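Local coordinates for protein glycosyl hydrolase, BNR repeat (Ralstonia eutropha, PDB 3B7F) that is of unproven function but may be a glycosyl hydrolase, folded as a seven-bladed beta-propeller with BNR repeats, at residues A[163-168]-A[200-205]; A[270-275]-A[323-328]; A[292-297]-A[354-359]. One frame throughout, in Å; residues are numbered along the deposited sequence.

Contact 1 (A[163-168]-A[200-205]); sequences RAWTGG and GVFEST. With EDO (1,2-ethanediol), chain G.
One face of the Trp165 indole receives Phe202 CE2, which stands 3.3 Å above the indole plane, over its centre. Phe202 CE2 comes closest to Trp165 CD2, at 3.4 Å. The planes meet at 46°, so the pair is oblique, neither stacked nor edge-to-face. The centroids of the Trp165 five-membered ring and the Phe202 ring are 4.6 Å apart. Phe202 CZ reaches back toward the helix and lies 3.8 Å from Trp165 CB. Further aromatic groups meet the indole: Phe230 is edge-to-face with it and His159 touches it at an angle.

Trp165 leaves the short helix 162-166 with CG beside the backbone N and anti to the carbonyl carbon (chi1 -66°). This sends the indole down onto strand 200-204. The helix ends one residue later, at Thr166. Gly167 N still bonds Arg163 O at 2.8 Å, but Gly167 itself has a positive phi.

Phe202 belongs to the third strand of a four-stranded propeller blade. The strand runs into the turn of an Asp-box, the signature of BNR repeats, with sequence Ser-Thr-Asp-Ala-Gly-Thr-Asp-Trp from Ser204 to Trp211. Ser204 OG is gripped by Gly208 N and Asp210 O within this turn. Trp211, at its end, packs on both Phe202 and Trp165.

An ethanediol, probably from the crystallisation liquor, sits at the same turn. Thr205 N donates to its O1 at 2.9 Å, nearly straight at 176°. Thr205 OG1 and ethanediol O2 share a hydrogen bond of 2.7 Å, and Asp210 O also bonds the diol.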
loop_
_atom_site.group_PDB
_atom_site.type_symbol
_atom_site.label_atom_id
_atom_site.label_comp_id
_atom_site.label_asym_id
_atom_site.label_seq_id
_atom_site.Cartn_x
_atom_site.Cartn_y
_atom_site.Cartn_z
ATOM N N ARG A 163 18.772 12.479 -5.597
ATOM C CA ARG A 163 19.256 12.803 -4.259
ATOM C C ARG A 163 18.467 13.988 -3.663
ATOM O O ARG A 163 18.176 13.995 -2.464
ATOM C CB ARG A 163 20.771 13.065 -4.270
ATOM C CG ARG A 163 21.400 13.097 -2.871
ATOM N N ALA A 164 18.111 14.962 -4.512
ATOM C CA ALA A 164 17.294 16.118 -4.125
ATOM C C ALA A 164 15.849 15.697 -3.783
ATOM O O ALA A 164 15.266 16.179 -2.801
ATOM C CB ALA A 164 17.295 17.169 -5.240
ATOM N N TRP A 165 15.282 14.815 -4.609
ATOM C CA TRP A 165 13.945 14.274 -4.376
ATOM C C TRP A 165 13.851 13.407 -3.118
ATOM O O TRP A 165 12.914 13.571 -2.355
ATOM C CB TRP A 165 13.457 13.441 -5.554
ATOM C CG TRP A 165 13.220 14.178 -6.812
ATOM C CD1 TRP A 165 12.905 15.494 -6.954
ATOM C CD2 TRP A 165 13.122 13.604 -8.115
ATOM N NE1 TRP A 165 12.682 15.791 -8.264
ATOM C CE2 TRP A 165 12.792 14.643 -9.004
ATOM C CE3 TRP A 165 13.290 12.313 -8.617
ATOM C CZ2 TRP A 165 12.655 14.437 -10.376
ATOM C CZ3 TRP A 165 13.133 12.103 -9.970
ATOM C CH2 TRP A 165 12.821 13.158 -10.834
ATOM N N THR A 166 14.823 12.517 -2.906
ATOM C CA THR A 166 14.831 11.614 -1.753
ATOM C C THR A 166 15.366 12.265 -0.475
ATOM O O THR A 166 14.698 12.237 0.552
ATOM C CB THR A 166 15.697 10.346 -1.999
ATOM O OG1 THR A 166 17.067 10.721 -2.127
ATOM C CG2 THR A 166 15.257 9.567 -3.244
ATOM N N GLY A 167 16.580 12.812 -0.550
ATOM C CA GLY A 167 17.301 13.413 0.594
ATOM C C GLY A 167 18.302 12.415 1.201
ATOM O O GLY A 167 19.230 11.957 0.508
ATOM N N GLY A 168 18.124 12.095 2.493
ATOM C CA GLY A 168 18.958 11.113 3.233
ATOM C C GLY A 168 18.086 10.247 4.142
ATOM O O GLY A 168 16.862 10.162 3.920
ATOM N N GLY A 200 7.435 12.668 -2.257
ATOM C CA GLY A 200 6.192 12.953 -2.932
ATOM C C GLY A 200 5.774 11.885 -3.909
ATOM O O GLY A 200 6.318 10.763 -3.904
ATOM N N VAL A 201 4.780 12.255 -4.719
ATOM C CA VAL A 201 4.293 11.444 -5.812
ATOM C C VAL A 201 5.062 11.892 -7.047
ATOM O O VAL A 201 5.329 13.094 -7.234
ATOM C CB VAL A 201 2.784 11.576 -6.077
ATOM C CG1 VAL A 201 2.357 10.698 -7.301
ATOM C CG2 VAL A 201 2.002 11.226 -4.844
ATOM N N PHE A 202 5.447 10.912 -7.865
ATOM C CA PHE A 202 6.181 11.146 -9.074
ATOM C C PHE A 202 5.542 10.333 -10.157
ATOM O O PHE A 202 4.982 9.268 -9.885
ATOM C CB PHE A 202 7.645 10.763 -8.902
ATOM C CG PHE A 202 8.381 11.632 -7.941
ATOM C CD1 PHE A 202 8.353 11.364 -6.584
ATOM C CD2 PHE A 202 9.112 12.730 -8.390
ATOM C CE1 PHE A 202 9.026 12.171 -5.682
ATOM C CE2 PHE A 202 9.796 13.547 -7.471
ATOM C CZ PHE A 202 9.754 13.252 -6.117
ATOM N N GLU A 203 5.662 10.842 -11.386
ATOM C CA GLU A 203 5.071 10.261 -12.575
ATOM C C GLU A 203 6.082 10.069 -13.700
ATOM O O GLU A 203 6.949 10.933 -13.929
ATOM C CB GLU A 203 3.996 11.213 -13.102
ATOM C CG GLU A 203 3.237 10.708 -14.329
ATOM C CD GLU A 203 2.195 11.663 -14.800
ATOM O OE1 GLU A 203 2.472 12.882 -14.817
ATOM O OE2 GLU A 203 1.107 11.180 -15.179
ATOM N N SER A 204 5.911 8.964 -14.429
ATOM C CA SER A 204 6.652 8.665 -15.643
ATOM C C SER A 204 5.609 8.363 -16.710
ATOM O O SER A 204 4.563 7.801 -16.396
ATOM C CB SER A 204 7.565 7.452 -15.477
ATOM O OG SER A 204 8.333 7.230 -16.641
ATOM N N THR A 205 5.875 8.791 -17.940
ATOM C CA THR A 205 5.054 8.459 -19.107
ATOM C C THR A 205 5.854 7.594 -20.100
ATOM O O THR A 205 5.308 7.237 -21.135
ATOM C CB THR A 205 4.514 9.719 -19.805
ATOM O OG1 THR A 205 5.590 10.636 -20.000
ATOM C CG2 THR A 205 3.437 10.380 -18.964
HETATM C C1 EDO G . 8.163 11.785 -17.503
HETATM O O1 EDO G . 8.159 10.508 -18.200
HETATM C C2 EDO G . 6.767 12.267 -17.047
HETATM O O2 EDO G . 5.891 12.553 -18.158
#

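Contact 2 (A[270-275]-A[323-328]); sequences DAMPRE and ESWQRQ. With EDO (1,2-ethanediol), chain M.
A selenium atom rests on an indole face. The selenomethionine at Met272 places SE 3.4 Å above the plane of Trp325, displaced toward the rim. This is a Met-aromatic contact with selenium in place of sulfur. The distance from Met272 SE to Trp325 CG is 3.4 Å, and Met272 SE also touches Trp325 CB at 3.6 Å. Met272 CG adds a CH-pi contact. It lies 4.0 Å from the centroid of the five-membered ring of Trp325, 13° off the ring normal. The Met272 chain bends at chi2 (-72°) and again at chi3 (-70°). The bends fold it over the ring and bring both CG and SE onto the same indole.

Ala271 meets the ring differently. Its CB comes to the edge, in plane, with Ala271 CB 3.6 Å from Trp325 CD1. The same methyl touches the backbone of the opposite segment, where Ala271 CB is 3.5 Å from Glu323 O. Face and edge of the indole are thus met by two successive residues.

A water joins the backbones. It donates to Ala271 O at 3.1 Å and accepts from Trp325 N. The indole nitrogen has its own partner in the loop, since Trp325 NE1 bonds Ile268 O. That bond should limit the turn of the ring.

Trp325 fills the tryptophan position of an Asp-box, Thr-Arg-Asp-Ala-Gly-Glu-Ser-Trp, and Thr318 OG1 bonds Ser324 O within it. Segment 270-275 is part of the connection from strand 264-266 of one blade to strand 282-285 of the next. It packs on the turn that leads into 326-328, the outermost strand of that next blade. Met272 also reaches Tyr316 on strand 315-318 and Pro297 on strand 293-297, while Trp325 packs on Thr318 and Val295.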
loop_
_atom_site.group_PDB
_atom_site.type_symbol
_atom_site.label_atom_id
_atom_site.label_comp_id
_atom_site.label_asym_id
_atom_site.label_seq_id
_atom_site.Cartn_x
_atom_site.Cartn_y
_atom_site.Cartn_z
ATOM N N ASP A 270 -10.620 17.683 4.086
ATOM C CA ASP A 270 -11.226 18.836 4.758
ATOM C C ASP A 270 -12.725 18.654 5.069
ATOM O O ASP A 270 -13.269 19.456 5.811
ATOM C CB ASP A 270 -10.982 20.124 3.943
ATOM C CG ASP A 270 -9.521 20.556 3.955
ATOM O OD1 ASP A 270 -8.783 20.082 4.839
ATOM O OD2 ASP A 270 -9.099 21.393 3.113
ATOM N N ALA A 271 -13.377 17.620 4.517
ATOM C CA ALA A 271 -14.755 17.280 4.853
ATOM C C ALA A 271 -14.826 16.427 6.114
ATOM O O ALA A 271 -15.920 16.184 6.609
ATOM C CB ALA A 271 -15.442 16.571 3.691
HETATM N N MSE A 272 -13.676 15.945 6.603
HETATM C CA MSE A 272 -13.613 15.156 7.822
HETATM C C MSE A 272 -13.945 15.995 9.047
HETATM O O MSE A 272 -13.750 17.226 9.021
HETATM C CB MSE A 272 -12.220 14.516 8.019
HETATM C CG MSE A 272 -11.896 13.354 7.068
HETATM SE SE MSE A 272 -12.871 11.707 7.449
HETATM C CE MSE A 272 -12.018 11.189 9.139
ATOM N N PRO A 273 -14.458 15.344 10.117
ATOM C CA PRO A 273 -14.769 16.115 11.307
ATOM C C PRO A 273 -13.465 16.630 11.938
ATOM O O PRO A 273 -12.438 15.950 11.872
ATOM C CB PRO A 273 -15.469 15.102 12.230
ATOM C CG PRO A 273 -15.837 13.940 11.362
ATOM C CD PRO A 273 -14.763 13.911 10.322
ATOM N N ARG A 274 -13.535 17.851 12.486
ATOM C CA ARG A 274 -12.400 18.522 13.086
ATOM C C ARG A 274 -11.714 17.661 14.143
ATOM O O ARG A 274 -10.467 17.605 14.181
ATOM C CB ARG A 274 -12.820 19.831 13.742
ATOM C CG ARG A 274 -11.648 20.725 14.126
ATOM C CD ARG A 274 -11.853 21.470 15.432
ATOM N NE ARG A 274 -11.937 20.567 16.580
ATOM C CZ ARG A 274 -10.913 19.892 17.103
ATOM N NH1 ARG A 274 -9.669 20.006 16.629
ATOM N NH2 ARG A 274 -11.124 19.079 18.122
ATOM N N GLU A 275 -12.497 16.990 14.986
ATOM C CA GLU A 275 -11.878 16.206 16.088
ATOM C C GLU A 275 -11.217 14.916 15.623
ATOM O O GLU A 275 -10.426 14.382 16.350
ATOM C CB GLU A 275 -12.834 15.915 17.270
ATOM C CG GLU A 275 -13.900 14.812 17.066
ATOM C CD GLU A 275 -15.027 15.196 16.141
ATOM O OE1 GLU A 275 -15.000 16.297 15.498
ATOM O OE2 GLU A 275 -15.972 14.383 16.084
ATOM N N GLU A 323 -16.715 14.217 -0.742
ATOM C CA GLU A 323 -17.592 15.331 -0.395
ATOM C C GLU A 323 -18.118 15.172 1.032
ATOM O O GLU A 323 -18.328 16.162 1.736
ATOM C CB GLU A 323 -18.791 15.435 -1.352
ATOM C CG GLU A 323 -19.477 16.814 -1.325
ATOM C CD GLU A 323 -20.895 16.853 -1.882
ATOM O OE1 GLU A 323 -21.440 15.831 -2.360
ATOM O OE2 GLU A 323 -21.472 17.947 -1.817
ATOM N N SER A 324 -18.356 13.924 1.451
ATOM C CA SER A 324 -18.818 13.604 2.802
ATOM C C SER A 324 -18.157 12.302 3.263
ATOM O O SER A 324 -17.765 11.461 2.455
ATOM C CB SER A 324 -20.351 13.495 2.875
ATOM O OG SER A 324 -20.823 12.365 2.162
ATOM N N TRP A 325 -18.021 12.164 4.574
ATOM C CA TRP A 325 -17.398 10.998 5.193
ATOM C C TRP A 325 -18.291 10.462 6.290
ATOM O O TRP A 325 -18.917 11.245 7.010
ATOM C CB TRP A 325 -16.024 11.362 5.790
ATOM C CG TRP A 325 -14.996 11.796 4.768
ATOM C CD1 TRP A 325 -14.742 13.072 4.331
ATOM C CD2 TRP A 325 -14.093 10.948 4.069
ATOM N NE1 TRP A 325 -13.727 13.062 3.417
ATOM C CE2 TRP A 325 -13.313 11.773 3.227
ATOM C CE3 TRP A 325 -13.862 9.562 4.071
ATOM C CZ2 TRP A 325 -12.300 11.261 2.405
ATOM C CZ3 TRP A 325 -12.865 9.051 3.243
ATOM C CH2 TRP A 325 -12.107 9.899 2.417
ATOM N N GLN A 326 -18.345 9.139 6.415
ATOM C CA GLN A 326 -19.122 8.484 7.477
ATOM C C GLN A 326 -18.221 7.576 8.297
ATOM O O GLN A 326 -17.343 6.898 7.747
ATOM C CB GLN A 326 -20.307 7.682 6.933
ATOM C CG GLN A 326 -21.449 8.567 6.338
ATOM C CD GLN A 326 -21.075 9.201 5.022
ATOM O OE1 GLN A 326 -20.504 8.534 4.127
ATOM N NE2 GLN A 326 -21.355 10.512 4.894
ATOM N N ARG A 327 -18.467 7.566 9.603
ATOM C CA ARG A 327 -17.705 6.770 10.546
ATOM C C ARG A 327 -18.219 5.354 10.494
ATOM O O ARG A 327 -19.432 5.148 10.510
ATOM C CB ARG A 327 -17.903 7.310 11.972
ATOM C CG ARG A 327 -17.036 6.638 13.051
ATOM C CD ARG A 327 -17.362 7.311 14.371
ATOM N NE ARG A 327 -16.593 6.763 15.473
ATOM C CZ ARG A 327 -15.311 7.029 15.717
ATOM N NH1 ARG A 327 -14.602 7.879 14.978
ATOM N NH2 ARG A 327 -14.747 6.453 16.739
ATOM N N GLN A 328 -17.296 4.402 10.453
ATOM C CA GLN A 328 -17.608 3.014 10.462
ATOM C C GLN A 328 -16.852 2.345 11.600
ATOM O O GLN A 328 -15.674 2.087 11.485
ATOM C CB GLN A 328 -17.200 2.390 9.156
ATOM C CG GLN A 328 -17.960 2.885 7.962
ATOM C CD GLN A 328 -17.603 2.106 6.694
ATOM O OE1 GLN A 328 -16.431 1.798 6.451
ATOM N NE2 GLN A 328 -18.628 1.750 5.898
HETATM C C1 EDO M . -5.931 15.241 15.918
HETATM O O1 EDO M . -6.590 14.005 15.677
HETATM C C2 EDO M . -6.720 16.338 15.237
HETATM O O2 EDO M . -8.048 16.267 15.738
HETATM O O HOH W 1 -18.582 14.654 6.120
#

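Contact 3 (A[292-297]-A[354-359]); sequences TVWVFP and VGVYFG. With EDO (1,2-ethanediol), chain H.
Trp294 offers a broad flat surface, and two valine methyls are the bumps against it. The first is Val356 CG2, which stands 3.5 Å above the indole plane, offset toward the rim. It lies 3.7 Å from the centroid of the six-membered ring of Trp294, a CH-pi contact over the face. The second, further out, is Val354 CG1, 3.9 Å from Trp294 CH2. On the opposite face sits Thr292 CG2, so the indole is held between methyl groups. The indole nitrogen, Trp294 NE1, bonds Glu371 O in the next blade.

A third knob, the CE2 corner of Phe296, comes from the other segment. It settles over the face of Phe358, off centre, and Phe296 CE2 is 4.0 Å from Phe358 CZ. The planes meet at 47°, so the pair is oblique. Phe358 also stacks on Trp366 and meets Trp375 edge-to-face. Everything that touches across the contact is apolar and buried.

The two segments run in nearly the same direction, 14° apart, but too far apart to pair as strands. They are the second strands of neighbouring propeller blades, packed face against face. Strand 293-297 lies between 282-285 and 315-318, and strand 356-359 lies between 346-348 and 365-368.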
loop_
_atom_site.group_PDB
_atom_site.type_symbol
_atom_site.label_atom_id
_atom_site.label_comp_id
_atom_site.label_asym_id
_atom_site.label_seq_id
_atom_site.Cartn_x
_atom_site.Cartn_y
_atom_site.Cartn_z
ATOM N N THR A 292 -16.039 5.614 -3.995
ATOM C CA THR A 292 -15.964 4.953 -2.698
ATOM C C THR A 292 -14.525 4.642 -2.310
ATOM O O THR A 292 -13.795 3.977 -3.050
ATOM C CB THR A 292 -16.841 3.702 -2.647
ATOM O OG1 THR A 292 -18.189 4.109 -2.851
ATOM C CG2 THR A 292 -16.711 2.973 -1.267
ATOM N N VAL A 293 -14.150 5.146 -1.137
ATOM C CA VAL A 293 -12.787 5.081 -0.607
ATOM C C VAL A 293 -12.893 4.944 0.894
ATOM O O VAL A 293 -13.833 5.483 1.490
ATOM C CB VAL A 293 -11.975 6.365 -1.034
ATOM C CG1 VAL A 293 -10.759 6.581 -0.187
ATOM C CG2 VAL A 293 -11.594 6.294 -2.526
ATOM N N TRP A 294 -11.958 4.188 1.483
ATOM C CA TRP A 294 -11.854 3.953 2.929
ATOM C C TRP A 294 -10.501 4.419 3.442
ATOM O O TRP A 294 -9.510 4.209 2.756
ATOM C CB TRP A 294 -11.971 2.452 3.266
ATOM C CG TRP A 294 -13.294 1.876 2.997
ATOM C CD1 TRP A 294 -14.335 1.858 3.843
ATOM C CD2 TRP A 294 -13.740 1.253 1.787
ATOM N NE1 TRP A 294 -15.401 1.248 3.267
ATOM C CE2 TRP A 294 -15.078 0.886 1.989
ATOM C CE3 TRP A 294 -13.135 0.969 0.551
ATOM C CZ2 TRP A 294 -15.836 0.225 1.016
ATOM C CZ3 TRP A 294 -13.875 0.299 -0.416
ATOM C CH2 TRP A 294 -15.216 -0.072 -0.174
ATOM N N VAL A 295 -10.483 5.033 4.637
ATOM C CA VAL A 295 -9.274 5.443 5.343
ATOM C C VAL A 295 -9.343 4.950 6.820
ATOM O O VAL A 295 -10.372 4.484 7.261
ATOM C CB VAL A 295 -9.007 7.004 5.273
ATOM C CG1 VAL A 295 -8.721 7.423 3.813
ATOM C CG2 VAL A 295 -10.172 7.857 5.920
ATOM N N PHE A 296 -8.216 4.992 7.530
ATOM C CA PHE A 296 -8.143 4.643 8.947
ATOM C C PHE A 296 -7.422 5.800 9.692
ATOM O O PHE A 296 -6.191 5.780 9.843
ATOM C CB PHE A 296 -7.430 3.329 9.210
ATOM C CG PHE A 296 -7.607 2.860 10.645
ATOM C CD1 PHE A 296 -6.749 3.290 11.667
ATOM C CD2 PHE A 296 -8.700 2.032 10.987
ATOM C CE1 PHE A 296 -6.958 2.862 12.991
ATOM C CE2 PHE A 296 -8.903 1.615 12.288
ATOM C CZ PHE A 296 -8.035 2.019 13.294
ATOM N N PRO A 297 -8.194 6.799 10.155
ATOM C CA PRO A 297 -7.595 7.946 10.782
ATOM C C PRO A 297 -6.845 7.733 12.089
ATOM O O PRO A 297 -7.254 6.932 12.934
ATOM C CB PRO A 297 -8.798 8.879 11.019
ATOM C CG PRO A 297 -9.821 8.406 10.029
ATOM C CD PRO A 297 -9.658 6.964 10.044
ATOM N N VAL A 354 -18.605 -5.313 -1.507
ATOM C CA VAL A 354 -17.189 -5.305 -1.280
ATOM C C VAL A 354 -16.899 -5.433 0.216
ATOM O O VAL A 354 -17.543 -4.794 1.044
ATOM C CB VAL A 354 -16.537 -4.029 -1.873
ATOM C CG1 VAL A 354 -15.154 -3.813 -1.278
ATOM C CG2 VAL A 354 -16.485 -4.159 -3.358
ATOM N N GLY A 355 -15.976 -6.330 0.525
ATOM C CA GLY A 355 -15.488 -6.574 1.845
ATOM C C GLY A 355 -14.225 -5.766 2.036
ATOM O O GLY A 355 -13.507 -5.492 1.063
ATOM N N VAL A 356 -13.998 -5.341 3.279
ATOM C CA VAL A 356 -12.876 -4.481 3.663
ATOM C C VAL A 356 -12.191 -5.109 4.896
ATOM O O VAL A 356 -12.826 -5.716 5.768
ATOM C CB VAL A 356 -13.343 -3.033 3.939
ATOM C CG1 VAL A 356 -12.134 -2.102 4.148
ATOM C CG2 VAL A 356 -14.221 -2.513 2.803
ATOM N N TYR A 357 -10.883 -4.987 4.952
ATOM C CA TYR A 357 -10.114 -5.677 5.978
ATOM C C TYR A 357 -9.003 -4.817 6.456
ATOM O O TYR A 357 -8.463 -4.042 5.691
ATOM C CB TYR A 357 -9.477 -6.939 5.349
ATOM C CG TYR A 357 -10.455 -7.809 4.588
ATOM C CD1 TYR A 357 -11.171 -8.816 5.236
ATOM C CD2 TYR A 357 -10.716 -7.592 3.224
ATOM C CE1 TYR A 357 -12.120 -9.596 4.547
ATOM C CE2 TYR A 357 -11.655 -8.356 2.554
ATOM C CZ TYR A 357 -12.340 -9.376 3.216
ATOM O OH TYR A 357 -13.277 -10.163 2.550
ATOM N N PHE A 358 -8.630 -4.947 7.722
ATOM C CA PHE A 358 -7.425 -4.263 8.190
ATOM C C PHE A 358 -6.684 -5.041 9.271
ATOM O O PHE A 358 -7.289 -5.827 9.998
ATOM C CB PHE A 358 -7.682 -2.797 8.592
ATOM C CG PHE A 358 -8.536 -2.601 9.845
ATOM C CD1 PHE A 358 -7.966 -2.600 11.110
ATOM C CD2 PHE A 358 -9.891 -2.333 9.733
ATOM C CE1 PHE A 358 -8.729 -2.388 12.248
ATOM C CE2 PHE A 358 -10.679 -2.153 10.886
ATOM C CZ PHE A 358 -10.085 -2.164 12.133
ATOM N N GLY A 359 -5.379 -4.783 9.368
ATOM C CA GLY A 359 -4.496 -5.442 10.333
ATOM C C GLY A 359 -3.830 -4.399 11.179
ATOM O O GLY A 359 -3.337 -3.408 10.665
HETATM C C1 EDO H . -21.611 1.208 -3.862
HETATM O O1 EDO H . -20.650 1.476 -4.898
HETATM C C2 EDO H . -21.021 1.350 -2.449
HETATM O O2 EDO H . -20.431 2.640 -2.149
#

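Overall arrangement
Contact 1 lies apart from contacts 2 and 3 in the seven-bladed propeller. It comes first along the chain and joins helix 162-166 to the blade that contains strand 200-204. It lies on the opposite side of the chain's centre from contact 3, their centres about 27 Å apart. Contacts 2 and 3 have centres about 14 Å apart and touch. Both use the blade that contains strands 293-297 and 326-328, and their segments alternate along the chain. Contact 2 ties the loop from the preceding blade to it, and contact 3 packs it on the following blade. Gln328 OE1 packs 3.3 Å from Trp294 CD1 between them. Together they join this blade to its neighbours in the ring.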